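Local atomic coordinates of AGR_C_1268p (Agrobacterium tumefaciens str. C58, PDB entry 2GHS), a protein that probably binds a divalent metal ion such as calcium or zinc and acts as a gluconolactonase of the SMP-30/regucalcin family. Residues C185-G193 with M204-T212. Residues are numbered along the deposited sequence; the frame is centred on the assembly and turned at random.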
loop_
_atom_site.group_PDB
_atom_site.type_symbol
_atom_site.label_atom_id
_atom_site.label_comp_id
_atom_site.label_asym_id
_atom_site.label_seq_id
_atom_site.Cartn_x
_atom_site.Cartn_y
_atom_site.Cartn_z
ATOM N N CYS A 185 0.786 -8.122 1.403
ATOM C CA CYS A 185 1.916 -8.095 2.310
ATOM C C CYS A 185 2.391 -9.515 2.563
ATOM O O CYS A 185 1.826 -10.470 2.054
ATOM C CB CYS A 185 1.551 -7.392 3.640
ATOM S SG CYS A 185 0.237 -8.153 4.551
ATOM N N PHE A 186 3.478 -9.653 3.301
ATOM C CA PHE A 186 4.181 -10.910 3.424
ATOM C C PHE A 186 4.605 -11.220 4.857
ATOM O O PHE A 186 4.916 -10.328 5.630
ATOM C CB PHE A 186 5.436 -10.926 2.517
ATOM C CG PHE A 186 5.104 -10.616 1.096
ATOM C CD1 PHE A 186 4.515 -11.561 0.280
ATOM C CD2 PHE A 186 5.347 -9.358 0.591
ATOM C CE1 PHE A 186 4.149 -11.223 -1.035
ATOM C CE2 PHE A 186 5.001 -8.994 -0.702
ATOM C CZ PHE A 186 4.386 -9.925 -1.533
ATOM N N SER A 187 4.648 -12.499 5.197
ATOM C CA SER A 187 5.084 -12.937 6.512
ATOM C C SER A 187 6.563 -12.659 6.732
ATOM O O SER A 187 7.314 -12.466 5.749
ATOM C CB SER A 187 4.777 -14.417 6.663
ATOM O OG SER A 187 5.606 -15.196 5.834
ATOM N N PRO A 188 7.018 -12.684 7.995
ATOM C CA PRO A 188 8.398 -12.342 8.282
ATOM C C PRO A 188 9.445 -13.172 7.563
ATOM O O PRO A 188 10.471 -12.639 7.169
ATOM C CB PRO A 188 8.503 -12.539 9.804
ATOM C CG PRO A 188 7.130 -12.232 10.296
ATOM C CD PRO A 188 6.242 -12.910 9.246
ATOM N N ASP A 189 9.168 -14.450 7.304
ATOM C CA ASP A 189 10.162 -15.250 6.606
ATOM C C ASP A 189 9.959 -15.320 5.109
ATOM O O ASP A 189 10.706 -16.029 4.452
ATOM C CB ASP A 189 10.288 -16.608 7.233
ATOM C CG ASP A 189 9.079 -17.467 7.068
ATOM O OD1 ASP A 189 8.087 -17.085 6.427
ATOM O OD2 ASP A 189 9.117 -18.575 7.667
ATOM N N GLY A 190 8.991 -14.576 4.570
ATOM C CA GLY A 190 8.754 -14.565 3.113
ATOM C C GLY A 190 8.027 -15.786 2.561
ATOM O O GLY A 190 7.866 -15.935 1.263
ATOM N N THR A 191 7.585 -16.665 3.454
ATOM C CA THR A 191 6.966 -17.928 3.051
ATOM C C THR A 191 5.430 -17.911 2.906
ATOM O O THR A 191 4.838 -18.925 2.468
ATOM C CB THR A 191 7.351 -19.075 3.981
ATOM O OG1 THR A 191 6.911 -18.765 5.305
ATOM C CG2 THR A 191 8.833 -19.308 3.970
ATOM N N THR A 192 4.795 -16.788 3.287
ATOM C CA THR A 192 3.364 -16.600 3.101
ATOM C C THR A 192 3.113 -15.216 2.535
ATOM O O THR A 192 3.708 -14.221 2.984
ATOM C CB THR A 192 2.598 -16.751 4.427
ATOM O OG1 THR A 192 2.825 -18.066 4.949
ATOM C CG2 THR A 192 1.108 -16.600 4.263
ATOM N N GLY A 193 2.218 -15.161 1.564
ATOM C CA GLY A 193 1.702 -13.908 1.074
ATOM C C GLY A 193 0.252 -13.763 1.417
ATOM O O GLY A 193 -0.478 -14.756 1.587
HETATM N N MSE A 204 -6.888 -13.490 2.027
HETATM C CA MSE A 204 -6.339 -14.778 1.662
HETATM C C MSE A 204 -4.892 -14.881 2.124
HETATM O O MSE A 204 -4.189 -13.886 2.186
HETATM C CB MSE A 204 -6.350 -14.899 0.145
HETATM C CG MSE A 204 -7.673 -14.540 -0.492
HETATM SE SE MSE A 204 -9.168 -15.626 0.114
HETATM C CE MSE A 204 -8.731 -17.323 -0.715
ATOM N N ARG A 205 -4.452 -16.103 2.419
ATOM C CA ARG A 205 -3.045 -16.411 2.586
ATOM C C ARG A 205 -2.610 -17.385 1.510
ATOM O O ARG A 205 -3.399 -18.252 1.079
ATOM C CB ARG A 205 -2.773 -16.971 3.993
ATOM C CG ARG A 205 -3.396 -18.297 4.312
ATOM C CD ARG A 205 -2.869 -18.966 5.657
ATOM N NE ARG A 205 -3.518 -20.258 5.890
ATOM C CZ ARG A 205 -3.204 -21.422 5.302
ATOM N NH1 ARG A 205 -2.194 -21.508 4.433
ATOM N NH2 ARG A 205 -3.915 -22.513 5.583
ATOM N N VAL A 206 -1.366 -17.229 1.073
ATOM C CA VAL A 206 -0.808 -17.975 -0.038
ATOM C C VAL A 206 0.592 -18.518 0.372
ATOM O O VAL A 206 1.477 -17.764 0.712
ATOM C CB VAL A 206 -0.625 -17.047 -1.291
ATOM C CG1 VAL A 206 -0.212 -17.875 -2.523
ATOM C CG2 VAL A 206 -1.865 -16.285 -1.581
ATOM N N PRO A 207 0.808 -19.849 0.316
ATOM C CA PRO A 207 2.143 -20.353 0.573
ATOM C C PRO A 207 3.070 -20.041 -0.583
ATOM O O PRO A 207 2.650 -20.142 -1.748
ATOM C CB PRO A 207 1.905 -21.868 0.749
ATOM C CG PRO A 207 0.694 -22.156 0.073
ATOM C CD PRO A 207 -0.142 -20.923 0.040
ATOM N N LEU A 208 4.273 -19.547 -0.247
ATOM C CA LEU A 208 5.235 -19.077 -1.231
ATOM C C LEU A 208 6.560 -19.764 -1.069
ATOM O O LEU A 208 6.902 -20.240 0.005
ATOM C CB LEU A 208 5.516 -17.567 -1.053
ATOM C CG LEU A 208 4.346 -16.606 -0.916
ATOM C CD1 LEU A 208 4.818 -15.182 -0.773
ATOM C CD2 LEU A 208 3.426 -16.784 -2.108
ATOM N N ASP A 209 7.293 -19.799 -2.180
ATOM C CA ASP A 209 8.750 -20.040 -2.239
ATOM C C ASP A 209 9.437 -18.757 -1.805
ATOM O O ASP A 209 9.369 -17.705 -2.512
ATOM C CB ASP A 209 9.123 -20.416 -3.687
ATOM C CG ASP A 209 10.600 -20.752 -3.883
ATOM O OD1 ASP A 209 11.430 -20.382 -3.008
ATOM O OD2 ASP A 209 10.927 -21.332 -4.973
ATOM N N ALA A 210 10.064 -18.787 -0.638
ATOM C CA ALA A 210 10.701 -17.564 -0.103
ATOM C C ALA A 210 11.803 -17.034 -1.004
ATOM O O ALA A 210 12.104 -15.832 -0.944
ATOM C CB ALA A 210 11.230 -17.750 1.324
ATOM N N ARG A 211 12.383 -17.885 -1.846
ATOM C CA ARG A 211 13.517 -17.459 -2.685
ATOM C C ARG A 211 13.076 -16.664 -3.936
ATOM O O ARG A 211 13.899 -15.955 -4.545
ATOM C CB ARG A 211 14.347 -18.650 -3.147
ATOM C CG ARG A 211 15.174 -19.271 -2.039
ATOM C CD ARG A 211 16.169 -20.281 -2.575
ATOM N NE ARG A 211 17.273 -19.640 -3.323
ATOM C CZ ARG A 211 18.074 -20.271 -4.190
ATOM N NH1 ARG A 211 17.895 -21.558 -4.471
ATOM N NH2 ARG A 211 19.046 -19.608 -4.808
ATOM N N THR A 212 11.813 -16.812 -4.326
ATOM C CA THR A 212 11.316 -16.210 -5.543
ATOM C C THR A 212 10.100 -15.329 -5.371
ATOM O O THR A 212 9.765 -14.545 -6.274
ATOM C CB THR A 212 10.899 -17.284 -6.587
ATOM O OG1 THR A 212 9.803 -18.050 -6.070
ATOM C CG2 THR A 212 12.054 -18.226 -6.890
HETATM O O HOH W 1 0.256 -19.921 3.803
#
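The ring of Phe186 receives Leu208 obliquely, Phe186 CD1 lying 3.8 Å from Leu208 CD1, while His142 and Trp148 each meet this ring in an edge-to-face arrangement. Leu208 crosses the phenylalanine at about a right angle; with CG anti to its own carbonyl carbon (chi1 -48°), it also lays CD1 on the backbone of Gly193, 3.5 Å from Gly193 N. The absence of a side chain there lets the leucine pack directly on the neighbouring strand.

The backbones pair within the hairpin of strands 192-197 and 202-207, part of a beta-propeller fold. Gly193 and Val206 form a hydrogen-bonded antiparallel pair: Gly193 N gives a nearly straight bond to Val206 O (2.8 Å), in the carbonyl plane, and Val206 N returns one to Gly193 O (2.7 Å). Past the non-hydrogen-bonded pair Thr192 and Pro207, Leu208 N reaches Thr191 O at 2.8 Å from above the carbonyl plane. Thr192 CG2, anti to the backbone N, meets Arg205 CB at 3.9 Å, and a water accepting from Arg205 NH1 makes a weak link to Thr192 OG1.

Three backbone hydrogen bonds thus fix the register, and Leu208 adds an apolar contact with Gly193 and the Phe186 ring.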